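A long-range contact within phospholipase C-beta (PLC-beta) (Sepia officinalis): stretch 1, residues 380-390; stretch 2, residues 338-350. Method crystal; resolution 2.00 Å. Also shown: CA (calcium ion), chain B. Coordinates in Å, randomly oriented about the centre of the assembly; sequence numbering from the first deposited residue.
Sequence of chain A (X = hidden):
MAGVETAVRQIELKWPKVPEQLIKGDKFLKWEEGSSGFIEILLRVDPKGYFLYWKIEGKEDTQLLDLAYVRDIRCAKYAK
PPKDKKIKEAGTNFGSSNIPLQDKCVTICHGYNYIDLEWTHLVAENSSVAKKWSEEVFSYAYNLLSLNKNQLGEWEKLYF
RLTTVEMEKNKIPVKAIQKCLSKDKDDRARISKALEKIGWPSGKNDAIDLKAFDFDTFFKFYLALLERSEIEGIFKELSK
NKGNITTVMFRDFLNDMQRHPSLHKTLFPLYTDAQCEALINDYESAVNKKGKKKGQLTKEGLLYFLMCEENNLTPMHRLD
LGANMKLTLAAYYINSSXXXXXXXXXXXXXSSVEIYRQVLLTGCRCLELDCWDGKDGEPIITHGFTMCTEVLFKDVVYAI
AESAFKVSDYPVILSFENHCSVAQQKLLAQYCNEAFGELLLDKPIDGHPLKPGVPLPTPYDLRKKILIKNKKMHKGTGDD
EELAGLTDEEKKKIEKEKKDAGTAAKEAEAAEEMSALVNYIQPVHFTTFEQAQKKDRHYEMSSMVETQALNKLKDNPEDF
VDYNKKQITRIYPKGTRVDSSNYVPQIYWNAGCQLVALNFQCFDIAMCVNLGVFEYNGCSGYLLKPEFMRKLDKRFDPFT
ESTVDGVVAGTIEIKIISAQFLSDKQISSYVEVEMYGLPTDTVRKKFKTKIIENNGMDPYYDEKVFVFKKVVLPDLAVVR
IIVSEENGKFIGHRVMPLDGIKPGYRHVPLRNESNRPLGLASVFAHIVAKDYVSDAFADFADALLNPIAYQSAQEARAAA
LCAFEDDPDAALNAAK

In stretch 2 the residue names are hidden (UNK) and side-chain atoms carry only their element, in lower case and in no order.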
ATOM      1  N   ILE A 380     -17.514  21.140 -14.378  1.00 26.17           N
ATOM      2  CA  ILE A 380     -16.480  21.170 -13.357  1.00 25.37           C
ATOM      3  C   ILE A 380     -16.702  20.050 -12.365  1.00 24.42           C
ATOM      4  O   ILE A 380     -17.772  19.441 -12.328  1.00 24.61           O
ATOM      5  CB  ILE A 380     -16.466  22.512 -12.595  1.00 25.87           C
ATOM      6  CG1 ILE A 380     -17.788  22.722 -11.844  1.00 26.22           C
ATOM      7  CG2 ILE A 380     -16.183  23.663 -13.557  1.00 26.16           C
ATOM      8  CD1 ILE A 380     -17.842  23.992 -11.044  1.00 28.61           C
ATOM      9  N   ILE A 381     -15.674  19.785 -11.571  1.00 23.55           N
ATOM     10  CA  ILE A 381     -15.752  18.843 -10.458  1.00 22.55           C
ATOM     11  C   ILE A 381     -15.500  19.592  -9.160  1.00 22.42           C
ATOM     12  O   ILE A 381     -14.531  20.345  -9.044  1.00 22.25           O
ATOM     13  CB  ILE A 381     -14.738  17.701 -10.615  1.00 21.97           C
ATOM     14  CG1 ILE A 381     -15.161  16.789 -11.770  1.00 22.26           C
ATOM     15  CG2 ILE A 381     -14.610  16.894  -9.311  1.00 20.54           C
ATOM     16  CD1 ILE A 381     -14.156  15.683 -12.093  1.00 21.14           C
ATOM     17  N   THR A 382     -16.387  19.389  -8.189  1.00 22.53           N
ATOM     18  CA  THR A 382     -16.277  20.033  -6.887  1.00 22.67           C
ATOM     19  C   THR A 382     -17.279  19.407  -5.920  1.00 22.78           C
ATOM     20  O   THR A 382     -18.127  18.607  -6.331  1.00 22.75           O
ATOM     21  CB  THR A 382     -16.532  21.567  -6.978  1.00 23.25           C
ATOM     22  OG1 THR A 382     -16.125  22.198  -5.757  1.00 23.47           O
ATOM     23  CG2 THR A 382     -18.007  21.879  -7.248  1.00 23.41           C
ATOM     24  N   HIS A 383     -17.178  19.766  -4.643  1.00 22.69           N
ATOM     25  CA  HIS A 383     -18.180  19.368  -3.658  1.00 22.94           C
ATOM     26  C   HIS A 383     -19.238  20.465  -3.606  1.00 23.72           C
ATOM     27  O   HIS A 383     -18.982  21.567  -3.115  1.00 23.60           O
ATOM     28  CB  HIS A 383     -17.545  19.136  -2.279  1.00 22.77           C
ATOM     29  CG  HIS A 383     -18.410  18.360  -1.331  1.00 23.41           C
ATOM     30  ND1 HIS A 383     -18.093  18.195  -0.000  1.00 23.32           N
ATOM     31  CD2 HIS A 383     -19.579  17.699  -1.522  1.00 24.49           C
ATOM     32  CE1 HIS A 383     -19.027  17.468   0.589  1.00 24.21           C
ATOM     33  NE2 HIS A 383     -19.942  17.154  -0.312  1.00 25.10           N
ATOM     34  N   GLY A 384     -20.419  20.165  -4.136  1.00 24.23           N
ATOM     35  CA  GLY A 384     -21.481  21.154  -4.266  1.00 25.34           C
ATOM     36  C   GLY A 384     -21.943  21.778  -2.960  1.00 26.08           C
ATOM     37  O   GLY A 384     -21.979  21.113  -1.924  1.00 25.59           O
ATOM     38  N   PHE A 385     -22.291  23.061  -3.033  1.00 27.51           N
ATOM     39  CA  PHE A 385     -22.772  23.853  -1.898  1.00 28.83           C
ATOM     40  C   PHE A 385     -21.771  23.963  -0.739  1.00 28.83           C
ATOM     41  O   PHE A 385     -22.166  24.130   0.418  1.00 29.42           O
ATOM     42  CB  PHE A 385     -24.123  23.331  -1.400  1.00 29.33           C
ATOM     43  CG  PHE A 385     -25.167  23.238  -2.478  1.00 30.88           C
ATOM     44  CD1 PHE A 385     -25.924  24.347  -2.822  1.00 33.25           C
ATOM     45  CD2 PHE A 385     -25.396  22.042  -3.142  1.00 32.17           C
ATOM     46  CE1 PHE A 385     -26.899  24.264  -3.822  1.00 34.42           C
ATOM     47  CE2 PHE A 385     -26.363  21.953  -4.143  1.00 32.55           C
ATOM     48  CZ  PHE A 385     -27.110  23.063  -4.480  1.00 33.44           C
ATOM     49  N   THR A 386     -20.480  23.906  -1.061  1.00 28.51           N
ATOM     50  CA  THR A 386     -19.428  24.098  -0.061  1.00 28.25           C
ATOM     51  C   THR A 386     -18.471  25.183  -0.540  1.00 28.80           C
ATOM     52  O   THR A 386     -18.670  25.756  -1.605  1.00 28.93           O
ATOM     53  CB  THR A 386     -18.619  22.813   0.183  1.00 27.60           C
ATOM     54  OG1 THR A 386     -17.801  22.550  -0.963  1.00 26.59           O
ATOM     55  CG2 THR A 386     -19.541  21.618   0.473  1.00 26.31           C
ATOM     56  N   MET A 387     -17.426  25.450   0.241  1.00 28.93           N
ATOM     57  CA  MET A 387     -16.397  26.405  -0.162  1.00 29.66           C
ATOM     58  C   MET A 387     -15.175  25.739  -0.806  1.00 28.81           C
ATOM     59  O   MET A 387     -14.125  26.372  -0.946  1.00 28.77           O
ATOM     60  CB  MET A 387     -15.971  27.244   1.047  1.00 30.41           C
ATOM     61  CG  MET A 387     -17.109  28.086   1.625  1.00 33.43           C
ATOM     62  SD  MET A 387     -17.806  29.237   0.427  1.00 39.76           S
ATOM     63  CE  MET A 387     -16.467  30.425   0.269  1.00 39.04           C
ATOM     64  N   CYS A 388     -15.305  24.473  -1.203  1.00 28.13           N
ATOM     65  CA  CYS A 388     -14.220  23.793  -1.904  1.00 27.60           C
ATOM     66  C   CYS A 388     -13.950  24.461  -3.253  1.00 27.50           C
ATOM     67  O   CYS A 388     -14.855  25.019  -3.874  1.00 27.68           O
ATOM     68  CB  CYS A 388     -14.539  22.310  -2.112  1.00 27.09           C
ATOM     69  SG  CYS A 388     -14.527  21.320  -0.595  1.00 27.83           S
ATOM     70  N   THR A 389     -12.694  24.422  -3.689  1.00 26.94           N
ATOM     71  CA  THR A 389     -12.340  24.906  -5.019  1.00 27.04           C
ATOM     72  C   THR A 389     -12.863  23.915  -6.068  1.00 26.69           C
ATOM     73  O   THR A 389     -13.364  22.844  -5.722  1.00 26.05           O
ATOM     74  CB  THR A 389     -10.816  25.104  -5.168  1.00 26.75           C
ATOM     75  OG1 THR A 389     -10.151  23.855  -4.976  1.00 26.35           O
ATOM     76  CG2 THR A 389     -10.292  26.124  -4.137  1.00 27.34           C
ATOM     77  N   GLU A 390     -12.752  24.293  -7.337  1.00 26.94           N
ATOM     78  CA  GLU A 390     -13.272  23.508  -8.458  1.00 27.25           C
ATOM     79  C   GLU A 390     -12.144  23.193  -9.425  1.00 26.51           C
ATOM     80  O   GLU A 390     -11.177  23.954  -9.514  1.00 26.32           O
ATOM     81  CB  GLU A 390     -14.319  24.321  -9.223  1.00 28.27           C
ATOM     82  CG  GLU A 390     -15.390  24.949  -8.356  1.00 31.30           C
ATOM     83  CD  GLU A 390     -16.273  25.919  -9.122  1.00 34.82           C
ATOM     84  OE1 GLU A 390     -15.865  26.390 -10.208  1.00 36.56           O
ATOM     85  OE2 GLU A 390     -17.387  26.206  -8.634  1.00 38.64           O
ATOM     86  N   UNK A 338     -13.305   7.588  -2.253  1.00 21.78           N
ATOM     87  CA  UNK A 338     -14.468   8.485  -2.130  1.00 22.44           C
ATOM     88  C   UNK A 338     -14.086   9.956  -2.381  1.00 22.95           C
ATOM     89  O   UNK A 338     -13.006  10.388  -1.967  1.00 23.00           O
ATOM     90  n   UNK A 338     -15.962  10.412   0.482  1.00 22.90           N
ATOM     91  n   UNK A 338     -17.923  10.663  -0.343  1.00 22.88           N
ATOM     92  c   UNK A 338     -15.072   8.373  -0.721  1.00 22.62           C
ATOM     93  c   UNK A 338     -16.132   9.397  -0.434  1.00 22.80           C
ATOM     94  c   UNK A 338     -17.372   9.562  -0.950  1.00 23.49           C
ATOM     95  c   UNK A 338     -17.053  11.158   0.518  1.00 23.09           C
ATOM     96  N   UNK A 339     -15.002  10.721  -2.999  1.00 23.47           N
ATOM     97  CA  UNK A 339     -14.783  12.146  -3.375  1.00 23.28           C
ATOM     98  C   UNK A 339     -13.307  12.381  -3.668  1.00 22.84           C
ATOM     99  O   UNK A 339     -12.622  13.159  -2.993  1.00 22.87           O
ATOM    100  n   UNK A 339     -17.339  14.070  -1.350  1.00 23.77           N
ATOM    101  c   UNK A 339     -16.825  13.335  -2.336  1.00 23.91           C
ATOM    102  c   UNK A 339     -15.300  13.130  -2.299  1.00 23.50           C
ATOM    103  o   UNK A 339     -17.523  12.853  -3.233  1.00 21.46           O
ATOM    104  N   UNK A 340     -12.846  11.676  -4.690  1.00 22.68           N
ATOM    105  CA  UNK A 340     -11.432  11.534  -5.018  1.00 22.35           C
ATOM    106  C   UNK A 340     -10.752  12.873  -5.286  1.00 22.07           C
ATOM    107  O   UNK A 340      -9.570  13.053  -4.978  1.00 22.25           O
ATOM    108  c   UNK A 340     -11.287  10.638  -6.266  1.00 22.44           C
ATOM    109  c   UNK A 340      -9.823  10.274  -6.528  1.00 22.27           C
ATOM    110  o   UNK A 340     -12.063   9.446  -6.083  1.00 22.87           O
ATOM    111  N   UNK A 341     -11.516  13.801  -5.859  1.00 21.62           N
ATOM    112  CA  UNK A 341     -11.051  15.154  -6.173  1.00 21.34           C
ATOM    113  C   UNK A 341     -10.576  15.978  -4.966  1.00 21.14           C
ATOM    114  O   UNK A 341      -9.801  16.915  -5.136  1.00 20.80           O
ATOM    115  c   UNK A 341     -15.626  15.124  -5.651  1.00 20.77           C
ATOM    116  c   UNK A 341     -14.428  15.038  -6.331  1.00 19.72           C
ATOM    117  c   UNK A 341     -13.747  17.136  -5.409  1.00 21.04           C
ATOM    118  c   UNK A 341     -15.885  16.232  -4.853  1.00 21.02           C
ATOM    119  o   UNK A 341     -17.071  16.329  -4.174  1.00 20.54           O
ATOM    120  c   UNK A 341     -13.463  16.038  -6.216  1.00 21.60           C
ATOM    121  c   UNK A 341     -12.140  15.935  -6.947  1.00 21.66           C
ATOM    122  c   UNK A 341     -14.949  17.237  -4.730  1.00 20.98           C
ATOM    123  N   UNK A 342     -11.029  15.635  -3.758  1.00 20.92           N
ATOM    124  CA  UNK A 342     -10.685  16.403  -2.557  1.00 20.97           C
ATOM    125  C   UNK A 342      -9.343  15.982  -1.955  1.00 20.74           C
ATOM    126  O   UNK A 342      -9.082  14.790  -1.761  1.00 19.83           O
ATOM    127  c   UNK A 342     -14.207  16.559  -0.856  1.00 23.46           C
ATOM    128  c   UNK A 342     -13.143  16.865  -1.906  1.00 22.29           C
ATOM    129  c   UNK A 342     -11.792  16.273  -1.503  1.00 21.50           C
ATOM    130  c   UNK A 342     -13.041  18.374  -2.157  1.00 22.72           C
ATOM    131  N   UNK A 343      -8.495  16.962  -1.656  1.00 21.18           N
ATOM    132  CA  UNK A 343      -7.190  16.680  -1.067  1.00 21.30           C
ATOM    133  C   UNK A 343      -7.127  16.978   0.429  1.00 21.26           C
ATOM    134  O   UNK A 343      -6.093  16.746   1.053  1.00 20.63           O
ATOM    135  c   UNK A 343      -6.030  17.030  -3.258  1.00 22.50           C
ATOM    136  o   UNK A 343      -6.306  18.855  -1.670  1.00 22.51           O
ATOM    137  c   UNK A 343      -6.075  17.445  -1.786  1.00 21.93           C
ATOM    138  N   UNK A 344      -8.226  17.475   1.000  1.00 21.42           N
ATOM    139  CA  UNK A 344      -8.306  17.723   2.440  1.00 21.59           C
ATOM    140  C   UNK A 344      -9.720  17.663   3.000  1.00 21.64           C
ATOM    141  O   UNK A 344     -10.413  16.655   2.854  1.00 21.01           O
ATOM    142  N   UNK A 345     -10.132  18.761   3.633  1.00 22.12           N
ATOM    143  CA  UNK A 345     -11.421  18.883   4.314  1.00 22.81           C
ATOM    144  C   UNK A 345     -12.559  18.879   3.293  1.00 22.97           C
ATOM    145  O   UNK A 345     -12.412  19.421   2.192  1.00 23.50           O
ATOM    146  n   UNK A 345     -13.729  20.799   5.938  1.00 25.34           N
ATOM    147  c   UNK A 345     -11.423  20.194   5.102  1.00 23.39           C
ATOM    148  c   UNK A 345     -14.416  20.801   7.067  1.00 26.00           C
ATOM    149  c   UNK A 345     -12.414  20.014   7.496  1.00 25.47           C
ATOM    150  n   UNK A 345     -13.641  20.327   8.028  1.00 24.87           N
ATOM    151  c   UNK A 345     -12.469  20.288   6.170  1.00 24.14           C
ATOM    152  N   UNK A 346     -13.684  18.267   3.659  1.00 22.98           N
ATOM    153  CA  UNK A 346     -14.832  18.128   2.752  1.00 23.17           C
ATOM    154  C   UNK A 346     -15.535  19.449   2.420  1.00 23.89           C
ATOM    155  O   UNK A 346     -16.198  19.551   1.383  1.00 24.32           O
ATOM    156  c   UNK A 346     -15.186  15.001   2.206  1.00 22.00           C
ATOM    157  c   UNK A 346     -15.872  17.164   3.336  1.00 23.03           C
ATOM    158  o   UNK A 346     -16.099  14.883   1.395  1.00 21.80           O
ATOM    159  n   UNK A 346     -13.974  14.508   1.995  1.00 21.77           N
ATOM    160  c   UNK A 346     -15.402  15.725   3.519  1.00 22.45           C
ATOM    161  N   UNK A 347     -15.420  20.439   3.299  1.00 24.38           N
ATOM    162  CA  UNK A 347     -16.152  21.701   3.147  1.00 25.17           C
ATOM    163  C   UNK A 347     -15.276  22.896   2.795  1.00 25.50           C
ATOM    164  O   UNK A 347     -15.735  23.803   2.111  1.00 25.62           O
ATOM    165  c   UNK A 347     -18.545  21.467   6.229  1.00 25.88           C
ATOM    166  c   UNK A 347     -16.932  22.025   4.422  1.00 25.51           C
ATOM    167  c   UNK A 347     -18.928  20.579   3.916  1.00 26.28           C
ATOM    168  c   UNK A 347     -17.886  20.957   4.955  1.00 25.75           C
ATOM    169  N   UNK A 348     -14.028  22.904   3.268  1.00 25.86           N
ATOM    170  CA  UNK A 348     -13.137  24.051   3.091  1.00 26.53           C
ATOM    171  C   UNK A 348     -11.849  23.732   2.340  1.00 26.80           C
ATOM    172  O   UNK A 348     -10.981  24.599   2.220  1.00 27.15           O
ATOM    173  c   UNK A 348     -13.973  25.174   5.193  1.00 27.52           C
ATOM    174  c   UNK A 348     -12.742  24.638   4.461  1.00 26.98           C
ATOM    175  o   UNK A 348     -12.125  23.613   5.253  1.00 26.13           O
ATOM    176  N   UNK A 349     -11.716  22.506   1.837  1.00 26.98           N
ATOM    177  CA  UNK A 349     -10.468  22.056   1.235  1.00 27.17           C
ATOM    178  C   UNK A 349     -10.361  22.371  -0.245  1.00 27.52           C
ATOM    179  O   UNK A 349     -11.212  23.050  -0.804  1.00 28.29           O
ATOM    180  N   UNK A 350      -9.293  21.889  -0.872  1.00 27.33           N
ATOM    181  CA  UNK A 350      -9.078  22.089  -2.301  1.00 27.52           C
ATOM    182  C   UNK A 350      -9.534  20.873  -3.091  1.00 26.70           C
ATOM    183  O   UNK A 350      -9.473  19.739  -2.594  1.00 26.14           O
ATOM    184  c   UNK A 350      -7.080  23.678  -2.106  1.00 31.02           C
ATOM    185  n   UNK A 350      -3.732  25.508  -2.566  1.00 39.39           N
ATOM    186  c   UNK A 350      -5.192  25.343  -2.285  1.00 36.69           C
ATOM    187  c   UNK A 350      -5.673  23.945  -2.639  1.00 34.26           C
ATOM    188  c   UNK A 350      -7.598  22.332  -2.593  1.00 28.11           C
TER
HETATM  189 CA    CA B1000     -19.686  12.755  -3.941  1.00 22.54          CA
HETATM  190  O   HOH W   1     -20.128  11.529  -1.883  1.00 21.27           O
HETATM  191  O   HOH W   2     -20.467  14.224  -2.131  1.00 20.83           O

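Position 338 carries one carbon followed by a five-membered ring of three carbons and two nitrogens, none touching stretch 1; this defines histidine. The nearest approach of its side chain is H338 CE1 to H383 CE1, 6.6 Å; H338 NE2 lies 2.8 Å from the oxygen of water 1, a calcium ligand.

Position 339 has two side-chain carbons, the second bearing one oxygen and one nitrogen, and the nitrogen lies over one face of the H383 ring: a four-atom amide, hence asparagine. N339 OD1 binds the calcium ion CA at 2.3 Å, so ND2 is left to donate; N339 ND2 is 4.2 Å from H383 NE2.

At 340 a single carbon carries one oxygen and one carbon, out of reach of stretch 1. The pattern is that of threonine, T340.

Position 341 shows one carbon, then a six-carbon ring bearing an oxygen. A ring carbon packs on the CG2 methyl of I381, the oxygen approaches H383, and T382 N lies over one face of the ring. This is tyrosine. Y341 has the most area covered by stretch 1 of any residue in stretch 2 (81 Å²): Y341 CG is 3.4 Å from I381 CG2, an apolar contact, while Y341 OH approaches H383 CA at 3.3 Å. The hydroxyl is hydrogen-bonded elsewhere in the structure.

Position 342 has four carbons forked at the second, and a terminal carbon lies against C388 SG: leucine, with rotamer m, t. L342 CD2 packs 3.7 Å from C388 SG. L342 N donates to N339 O at 3.0 Å, closing the type I turn from N339 to L342.

Position 343 repeats the one-carbon, one-oxygen, one-carbon fork and makes no contact with stretch 1; it is threonine, T343. Position 344 has no side-chain atoms and is glycine; G344 adopts phi/psi of -153/-123°.

Position 345 has one carbon and a five-membered ring with two nitrogens, again histidine. H345 ND1 accepts from the backbone N of 347 at 3.2 Å, bracing the local loop.

Position 346 has three carbons in sequence, the third bearing oxygen and nitrogen, and this oxygen comes near H383 CE1: glutamine. Q346 OE1 accepts from N339 ND2 at 3.1 Å, whereas Q346 O receives H383 ND1 at 2.7 Å and 164°.

Position 347 is another four-carbon side chain forked at the second atom, with a terminal carbon against the T386 methyl: leucine. The CA-to-CB bond of L347 points away, yet its end returns to place L347 CD2 3.6 Å from T386 CG2.

Position 348 has the threonine fork; the CA-to-CB bond of T348 points away from stretch 1. Position 349 lacks a side chain and is glycine. An ideal CB on G349 would clash with H345 O at 2.5 Å. Position 350 has four carbons in a row ending in nitrogen, the first carbon near T389 OG1: lysine. K350 CB lies 3.8 Å from T389 OG1.

The contact buries 575 Å² and combines side-chain packing with backbone acceptors. The near-linear H383 ND1 bond to Q346 O lies at the edge of the imidazole, and N339 ND2 lies over one face of the same ring. Farther along, M387 N donates weakly to L347 O (3.0 Å, 134°), and C388 CA makes a CA-H...O contact with G349 O at 3.3 Å.

Stretch 2 338-350: HNTYLTGHQLTGK
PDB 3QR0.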